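Side-chain contacts in cycloalternan-forming enzyme (Listeria monocytogenes serovar 1/2a, PDB 5F7U), which is a large multidomain protein of glycoside hydrolase family 31, combining a TIM barrel with several beta-rich domains and a family 6 carbohydrate-binding module: residues 801-806 with 838-843; 843-848 with 870-875. The protein carries 1 engineered substitution. All coordinates share one frame; numbering follows the deposited sequence. Where two conformers were deposited one is given.

Contact 1: residues 801-806 with 838-843; sequences IIPMNM and YSFYDD
Ile801 and Pro803 meet Tyr838 and Phe840 where the two sheets of a beta sandwich are packed face to face along their outermost strands. Strand 801-806 borders a mixed sheet and strand 835-842 an antiparallel one. The two run nearly parallel, 16° apart, with axes 8.3 Å from each other at closest approach. No hydrogen bond crosses between them; side chains fill the interval.

The aliphatic contacts come first. Ile801 and Tyr838 lie side by side, pointing opposite ways, their CB atoms 3.8 Å apart. Ile801 CD1 also lies against Tyr838 CB, so the branched isoleucine fills the space beside the root of the tyrosine.

Contacts with the rings follow. Tyr838 holds CG anti to its backbone N (chi1 179°), which lays its ring along the facing strand. The carbonyl oxygen Ile801 O sits over the centre of that ring, 3.6 Å above its plane. Farther out, Pro803 crosses the tyrosine at about a right angle, with its CD 3.5 Å from Tyr838 CE2. Proline suits this place: it is compact and rigid, and its missing N-H probably costs little, because Ile802, Met804 and Met806 make the backbone bonds to strand 825-830. Pro803 CG, 3.3 Å from Tyr838 OH, also reaches Phe840, at 3.7 Å from its CD1, and so bridges both aromatic residues.

Around the pair, Pro803 rests on Phe828 of the neighbouring strand, while Tyr838 and Phe840 pack on Thr707 of helix 702-715. Two residues further along the chain, Asp842 CA lies 3.8 Å above one face of the Phe840 ring, displaced toward the rim.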
ATOM      1  N   ILE A 801      -8.736  14.847  15.835  1.00 16.45           N
ATOM      2  CA  ILE A 801      -9.522  15.942  15.254  1.00 16.77           C
ATOM      3  C   ILE A 801      -9.765  15.504  13.815  1.00 16.62           C
ATOM      4  O   ILE A 801      -8.828  15.415  13.024  1.00 16.94           O
ATOM      5  CB  ILE A 801      -8.781  17.305  15.313  1.00 17.18           C
ATOM      6  CG1 ILE A 801      -8.471  17.679  16.776  1.00 17.83           C
ATOM      7  CG2 ILE A 801      -9.638  18.387  14.643  1.00 17.96           C
ATOM      8  CD1 ILE A 801      -7.279  18.616  16.964  1.00 18.15           C
ATOM      9  N   ILE A 802     -11.021  15.174  13.504  1.00 16.54           N
ATOM     10  CA  ILE A 802     -11.367  14.547  12.213  1.00 16.02           C
ATOM     11  C   ILE A 802     -12.317  15.450  11.425  1.00 16.24           C
ATOM     12  O   ILE A 802     -13.474  15.582  11.805  1.00 16.62           O
ATOM     13  CB  ILE A 802     -11.995  13.152  12.428  1.00 15.95           C
ATOM     14  CG1 ILE A 802     -11.011  12.236  13.187  1.00 15.77           C
ATOM     15  CG2 ILE A 802     -12.419  12.519  11.094  1.00 15.86           C
ATOM     16  CD1 ILE A 802     -11.690  11.061  13.888  1.00 16.20           C
ATOM     17  N   PRO A 803     -11.838  16.054  10.312  1.00 16.18           N
ATOM     18  CA  PRO A 803     -12.730  16.888   9.484  1.00 16.56           C
ATOM     19  C   PRO A 803     -13.694  16.034   8.690  1.00 16.60           C
ATOM     20  O   PRO A 803     -13.316  14.958   8.183  1.00 16.13           O
ATOM     21  CB  PRO A 803     -11.783  17.617   8.543  1.00 16.68           C
ATOM     22  CG  PRO A 803     -10.591  16.720   8.440  1.00 16.36           C
ATOM     23  CD  PRO A 803     -10.476  15.970   9.751  1.00 15.98           C
ATOM     24  N   MET A 804     -14.934  16.501   8.590  1.00 16.86           N
ATOM     25  CA  MET A 804     -15.998  15.746   7.948  1.00 16.96           C
ATOM     26  C   MET A 804     -16.907  16.667   7.145  1.00 17.07           C
ATOM     27  O   MET A 804     -17.025  17.851   7.443  1.00 17.42           O
ATOM     28  CB  MET A 804     -16.820  14.965   8.972  1.00 17.63           C
ATOM     29  CG  MET A 804     -16.028  14.044   9.891  1.00 18.40           C
ATOM     30  SD  MET A 804     -17.111  13.187  11.043  1.00 19.98           S
ATOM     31  CE  MET A 804     -17.801  14.523  12.000  1.00 20.49           C
ATOM     32  N   ASN A 805     -17.535  16.105   6.124  1.00 16.88           N
ATOM     33  CA  ASN A 805     -18.528  16.819   5.334  1.00 17.27           C
ATOM     34  C   ASN A 805     -19.864  16.136   5.604  1.00 17.56           C
ATOM     35  O   ASN A 805     -20.083  15.020   5.144  1.00 17.07           O
ATOM     36  CB  ASN A 805     -18.164  16.758   3.842  1.00 17.52           C
ATOM     37  CG  ASN A 805     -19.108  17.577   2.991  1.00 18.14           C
ATOM     38  OD1 ASN A 805     -19.753  18.498   3.483  1.00 18.91           O
ATOM     39  ND2 ASN A 805     -19.198  17.247   1.707  1.00 18.52           N
ATOM     40  N   MET A 806     -20.732  16.810   6.366  0.60 18.37           N
ATOM     41  CA  MET A 806     -21.988  16.212   6.870  0.60 19.05           C
ATOM     42  C   MET A 806     -23.222  16.878   6.283  0.60 19.44           C
ATOM     43  O   MET A 806     -23.170  18.035   5.862  0.60 19.77           O
ATOM     44  CB  MET A 806     -22.062  16.318   8.406  0.60 19.75           C
ATOM     45  CG  MET A 806     -20.886  15.703   9.149  0.60 20.35           C
ATOM     46  SD  MET A 806     -20.725  13.923   8.938  0.60 21.47           S
ATOM     47  CE  MET A 806     -21.297  13.341  10.528  0.60 21.16           C
ATOM     48  N   TYR A 838      -4.176  19.803  14.623  1.00 20.59           N
ATOM     49  CA  TYR A 838      -4.389  19.180  13.334  1.00 19.14           C
ATOM     50  C   TYR A 838      -4.327  20.235  12.244  1.00 19.28           C
ATOM     51  O   TYR A 838      -4.880  21.318  12.407  1.00 19.43           O
ATOM     52  CB  TYR A 838      -5.755  18.512  13.336  1.00 18.64           C
ATOM     53  CG  TYR A 838      -6.158  17.834  12.041  1.00 18.00           C
ATOM     54  CD1 TYR A 838      -5.625  16.593  11.686  1.00 17.61           C
ATOM     55  CD2 TYR A 838      -7.123  18.410  11.200  1.00 17.97           C
ATOM     56  CE1 TYR A 838      -6.025  15.945  10.518  1.00 17.31           C
ATOM     57  CE2 TYR A 838      -7.525  17.771  10.030  1.00 17.76           C
ATOM     58  CZ  TYR A 838      -6.966  16.546   9.691  1.00 17.34           C
ATOM     59  OH  TYR A 838      -7.383  15.886   8.549  1.00 17.46           O
ATOM     60  N   SER A 839      -3.646  19.909  11.153  0.50 18.81           N
ATOM     61  CA  SER A 839      -3.567  20.793   9.995  0.50 19.19           C
ATOM     62  C   SER A 839      -4.493  20.244   8.927  0.50 18.91           C
ATOM     63  O   SER A 839      -4.192  19.210   8.316  0.50 18.39           O
ATOM     64  CB  SER A 839      -2.129  20.851   9.469  0.50 19.45           C
ATOM     65  OG  SER A 839      -1.911  22.006   8.678  0.50 20.07           O
ATOM     66  N   PHE A 840      -5.624  20.919   8.717  1.00 19.03           N
ATOM     67  CA  PHE A 840      -6.611  20.513   7.721  1.00 18.66           C
ATOM     68  C   PHE A 840      -6.301  21.113   6.338  1.00 19.00           C
ATOM     69  O   PHE A 840      -6.108  22.316   6.207  1.00 19.41           O
ATOM     70  CB  PHE A 840      -8.004  20.946   8.208  1.00 18.83           C
ATOM     71  CG  PHE A 840      -9.087  20.808   7.188  1.00 18.69           C
ATOM     72  CD1 PHE A 840      -9.312  19.593   6.516  1.00 18.27           C
ATOM     73  CD2 PHE A 840      -9.912  21.907   6.896  1.00 19.40           C
ATOM     74  CE1 PHE A 840     -10.320  19.482   5.573  1.00 18.17           C
ATOM     75  CE2 PHE A 840     -10.936  21.792   5.965  1.00 19.21           C
ATOM     76  CZ  PHE A 840     -11.129  20.586   5.294  1.00 18.84           C
ATOM     77  N   TYR A 841      -6.262  20.253   5.322  1.00 18.39           N
ATOM     78  CA  TYR A 841      -6.083  20.682   3.944  1.00 18.77           C
ATOM     79  C   TYR A 841      -7.423  21.049   3.328  1.00 19.55           C
ATOM     80  O   TYR A 841      -8.208  20.174   2.938  1.00 19.31           O
ATOM     81  CB  TYR A 841      -5.425  19.563   3.142  1.00 18.16           C
ATOM     82  CG  TYR A 841      -5.085  19.906   1.707  1.00 18.85           C
ATOM     83  CD1 TYR A 841      -4.422  21.097   1.378  1.00 19.27           C
ATOM     84  CD2 TYR A 841      -5.392  19.008   0.682  1.00 18.47           C
ATOM     85  CE1 TYR A 841      -4.105  21.394   0.056  1.00 20.10           C
ATOM     86  CE2 TYR A 841      -5.069  19.285  -0.638  1.00 18.81           C
ATOM     87  CZ  TYR A 841      -4.432  20.473  -0.945  1.00 19.62           C
ATOM     88  OH  TYR A 841      -4.122  20.733  -2.255  1.00 20.60           O
ATOM     89  N   ASP A 842      -7.681  22.349   3.241  1.00 20.31           N
ATOM     90  CA  ASP A 842      -8.990  22.812   2.827  1.00 21.28           C
ATOM     91  C   ASP A 842      -9.006  22.990   1.296  1.00 22.03           C
ATOM     92  O   ASP A 842      -8.850  24.100   0.781  1.00 22.79           O
ATOM     93  CB  ASP A 842      -9.339  24.079   3.611  1.00 21.77           C
ATOM     94  CG  ASP A 842     -10.721  24.624   3.299  1.00 22.38           C
ATOM     95  OD1 ASP A 842     -11.471  24.023   2.511  1.00 22.36           O
ATOM     96  OD2 ASP A 842     -11.036  25.686   3.854  1.00 23.45           O
ATOM     97  N   ASP A 843      -9.202  21.869   0.596  1.00 22.03           N
ATOM     98  CA  ASP A 843      -9.165  21.813  -0.877  1.00 23.30           C
ATOM     99  C   ASP A 843     -10.271  22.654  -1.518  1.00 23.76           C
ATOM    100  O   ASP A 843     -10.098  23.177  -2.627  1.00 25.16           O
ATOM    101  CB  ASP A 843      -9.289  20.356  -1.374  1.00 23.28           C
ATOM    102  CG  ASP A 843      -9.078  20.219  -2.888  1.00 25.04           C
ATOM    103  OD1 ASP A 843      -8.039  20.691  -3.410  1.00 25.72           O
ATOM    104  OD2 ASP A 843      -9.943  19.624  -3.577  1.00 25.90           O
TER

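Contact 2: residues 843-848 with 870-875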
ATOM      1  N   ASP A 843      -9.202  21.869   0.596  1.00 22.03           N
ATOM      2  CA  ASP A 843      -9.165  21.813  -0.877  1.00 23.30           C
ATOM      3  C   ASP A 843     -10.271  22.654  -1.518  1.00 23.76           C
ATOM      4  O   ASP A 843     -10.098  23.177  -2.627  1.00 25.16           O
ATOM      5  CB  ASP A 843      -9.289  20.356  -1.374  1.00 23.28           C
ATOM      6  CG  ASP A 843      -9.078  20.219  -2.888  1.00 25.04           C
ATOM      7  OD1 ASP A 843      -8.039  20.691  -3.410  1.00 25.72           O
ATOM      8  OD2 ASP A 843      -9.943  19.624  -3.577  1.00 25.90           O
ATOM      9  N   VAL A 844     -11.411  22.764  -0.838  1.00 23.54           N
ATOM     10  CA  VAL A 844     -12.549  23.547  -1.341  1.00 24.43           C
ATOM     11  C   VAL A 844     -12.152  25.014  -1.498  1.00 25.54           C
ATOM     12  O   VAL A 844     -12.582  25.682  -2.447  1.00 26.48           O
ATOM     13  CB  VAL A 844     -13.824  23.317  -0.473  1.00 24.15           C
ATOM     14  CG1 VAL A 844     -14.912  24.384  -0.677  1.00 24.60           C
ATOM     15  CG2 VAL A 844     -14.396  21.931  -0.757  1.00 23.86           C
ATOM     16  N   ASN A 845     -11.305  25.488  -0.591  1.00 25.91           N
ATOM     17  CA  ASN A 845     -10.945  26.892  -0.509  1.00 27.37           C
ATOM     18  C   ASN A 845      -9.469  27.161  -0.816  1.00 28.14           C
ATOM     19  O   ASN A 845      -8.748  27.755  -0.006  1.00 29.17           O
ATOM     20  CB  ASN A 845     -11.356  27.454   0.857  1.00 27.23           C
ATOM     21  CG  ASN A 845     -12.842  27.298   1.131  1.00 27.06           C
ATOM     22  OD1 ASN A 845     -13.251  26.531   2.010  1.00 26.55           O
ATOM     23  ND2 ASN A 845     -13.655  28.030   0.395  1.00 27.00           N
ATOM     24  N   GLY A 846      -9.036  26.713  -1.990  1.00 28.81           N
ATOM     25  CA  GLY A 846      -7.722  27.065  -2.543  1.00 29.96           C
ATOM     26  C   GLY A 846      -6.561  26.308  -1.925  1.00 29.69           C
ATOM     27  O   GLY A 846      -5.401  26.698  -2.093  1.00 30.48           O
ATOM     28  N   GLY A 847      -6.878  25.243  -1.195  1.00 28.39           N
ATOM     29  CA  GLY A 847      -5.860  24.411  -0.576  1.00 27.73           C
ATOM     30  C   GLY A 847      -5.200  25.022   0.651  1.00 28.23           C
ATOM     31  O   GLY A 847      -4.086  24.638   0.994  1.00 27.57           O
ATOM     32  N   GLU A 848      -5.872  25.974   1.309  1.00 29.22           N
ATOM     33  CA  GLU A 848      -5.360  26.601   2.534  1.00 30.22           C
ATOM     34  C   GLU A 848      -5.201  25.537   3.607  1.00 28.68           C
ATOM     35  O   GLU A 848      -6.109  24.733   3.783  1.00 27.51           O
ATOM     36  CB  GLU A 848      -6.373  27.616   3.088  1.00 33.16           C
ATOM     37  CG  GLU A 848      -6.654  28.828   2.225  1.00 37.60           C
ATOM     38  CD  GLU A 848      -5.755  29.996   2.547  1.00 40.63           C
ATOM     39  OE1 GLU A 848      -4.941  30.354   1.667  1.00 42.79           O
ATOM     40  OE2 GLU A 848      -5.867  30.557   3.670  1.00 42.58           O
ATOM     41  N   MET A 870     -11.755  30.710   8.765  1.00 28.01           N
ATOM     42  CA  MET A 870     -12.351  29.703   7.868  1.00 28.22           C
ATOM     43  C   MET A 870     -13.197  30.410   6.815  1.00 28.92           C
ATOM     44  O   MET A 870     -13.697  31.513   7.051  1.00 30.17           O
ATOM     45  CB  MET A 870     -13.245  28.718   8.640  1.00 28.21           C
ATOM     46  CG  MET A 870     -12.575  27.939   9.762  1.00 27.98           C
ATOM     47  SD  MET A 870     -11.328  26.747   9.214  1.00 28.00           S
ATOM     48  CE  MET A 870     -12.364  25.419   8.612  1.00 26.85           C
ATOM     49  N   ALA A 871     -13.374  29.762   5.668  1.00 28.32           N
ATOM     50  CA  ALA A 871     -14.209  30.303   4.605  1.00 28.92           C
ATOM     51  C   ALA A 871     -15.648  29.811   4.716  1.00 28.76           C
ATOM     52  O   ALA A 871     -16.533  30.307   4.021  1.00 30.18           O
ATOM     53  CB  ALA A 871     -13.625  29.937   3.253  1.00 28.44           C
ATOM     54  N   ASP A 872     -15.877  28.843   5.601  1.00 27.70           N
ATOM     55  CA  ASP A 872     -17.181  28.208   5.763  1.00 27.28           C
ATOM     56  C   ASP A 872     -17.603  28.244   7.217  1.00 26.61           C
ATOM     57  O   ASP A 872     -16.756  28.278   8.111  1.00 25.71           O
ATOM     58  CB  ASP A 872     -17.115  26.731   5.353  1.00 27.25           C
ATOM     59  CG  ASP A 872     -16.718  26.530   3.907  1.00 28.18           C
ATOM     60  OD1 ASP A 872     -17.601  26.595   3.036  1.00 29.49           O
ATOM     61  OD2 ASP A 872     -15.527  26.284   3.633  1.00 28.24           O
ATOM     62  N   GLU A 873     -18.916  28.215   7.435  1.00 26.46           N
ATOM     63  CA  GLU A 873     -19.499  27.825   8.724  1.00 26.32           C
ATOM     64  C   GLU A 873     -18.883  26.487   9.152  1.00 24.91           C
ATOM     65  O   GLU A 873     -18.611  25.625   8.320  1.00 23.53           O
ATOM     66  CB  GLU A 873     -21.005  27.688   8.540  1.00 27.98           C
ATOM     67  CG  GLU A 873     -21.833  27.141   9.693  1.00 29.20           C
ATOM     68  CD  GLU A 873     -23.312  27.160   9.337  1.00 30.72           C
ATOM     69  OE1 GLU A 873     -23.909  28.256   9.364  1.00 32.34           O
ATOM     70  OE2 GLU A 873     -23.879  26.098   9.007  1.00 30.65           O
ATOM     71  N   THR A 874     -18.609  26.343  10.438  1.00 24.40           N
ATOM     72  CA  THR A 874     -18.029  25.108  10.946  1.00 23.96           C
ATOM     73  C   THR A 874     -18.872  24.560  12.086  1.00 23.32           C
ATOM     74  O   THR A 874     -19.422  25.324  12.863  1.00 23.78           O
ATOM     75  CB  THR A 874     -16.572  25.296  11.434  1.00 24.49           C
ATOM     76  OG1 THR A 874     -16.518  26.385  12.348  1.00 26.09           O
ATOM     77  CG2 THR A 874     -15.621  25.585  10.284  1.00 24.98           C
ATOM     78  N   THR A 875     -18.949  23.236  12.184  1.00 22.09           N
ATOM     79  CA  THR A 875     -19.603  22.580  13.306  1.00 21.86           C
ATOM     80  C   THR A 875     -18.589  21.672  13.994  1.00 21.60           C
ATOM     81  O   THR A 875     -18.037  20.773  13.363  1.00 20.90           O
ATOM     82  CB  THR A 875     -20.821  21.742  12.860  1.00 21.81           C
ATOM     83  OG1 THR A 875     -21.776  22.573  12.176  1.00 22.19           O
ATOM     84  CG2 THR A 875     -21.500  21.069  14.063  1.00 21.89           C
TER
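Asn845 reaches from a tight turn to Ala871 and Asp872, which lie just before strand 874-879. The turn, type I' from Asn845 to Glu848, links two antiparallel strands in a beta hairpin. Gly846 and Gly847 occupy its middle positions with positive phi, which a residue without a CB adopts easily.

The asparagine side chain can be followed outward. Its CB lies 4.1 Å from the methyl of Ala871. With CG set anti to the carbonyl carbon (chi1 -58°), the chain extends across the gap, and CG comes within 3.5 Å of the same methyl. At the tip, that methyl sits over the face of the amide, near both of its ends, and the end modelled as oxygen also approaches the carboxylate of Asp872, which comes from the opposite direction. As modelled, Asn845 OD1 and Asp872 OD2 are 2.8 Å apart, and the amide and carboxylate planes are inclined by 48°. Alanine suits its place because its compact apolar methyl offers a surface for the flat amide to lie on, without competing for the carboxylate.

Arg850 of strand 848-857 touches both Asn845 and Ala871, and Tyr823 touches Asp872, whose side chain is about 5 Å from a bound magnesium ion.

Two oxygens this close would probably repel, so the amide is likely turned over in the model. Turned back, it would bring its nitrogen to the carboxylate, where a hydrogen bond may form.

Contacts 1 and 2 lie about 9 Å apart, centre to centre. Contact 1 joins edge strands of the mixed and the antiparallel sheet; contact 2 joins the turn of the hairpin 835-842/848-857, in the antiparallel sheet, to the loop just before strand 874-879 of the mixed one. Along the chain they come in series: contact 1 closes with Asp843, and contact 2 opens on that shared residue. The backbone ties them further, with Asp842 N 2.9 Å from Glu848 O in a probable hydrogen bond across the hairpin. The two halves of the sandwich thus meet through a buried apolar contact between strands and, nearer the surface, a more polar one between their loops.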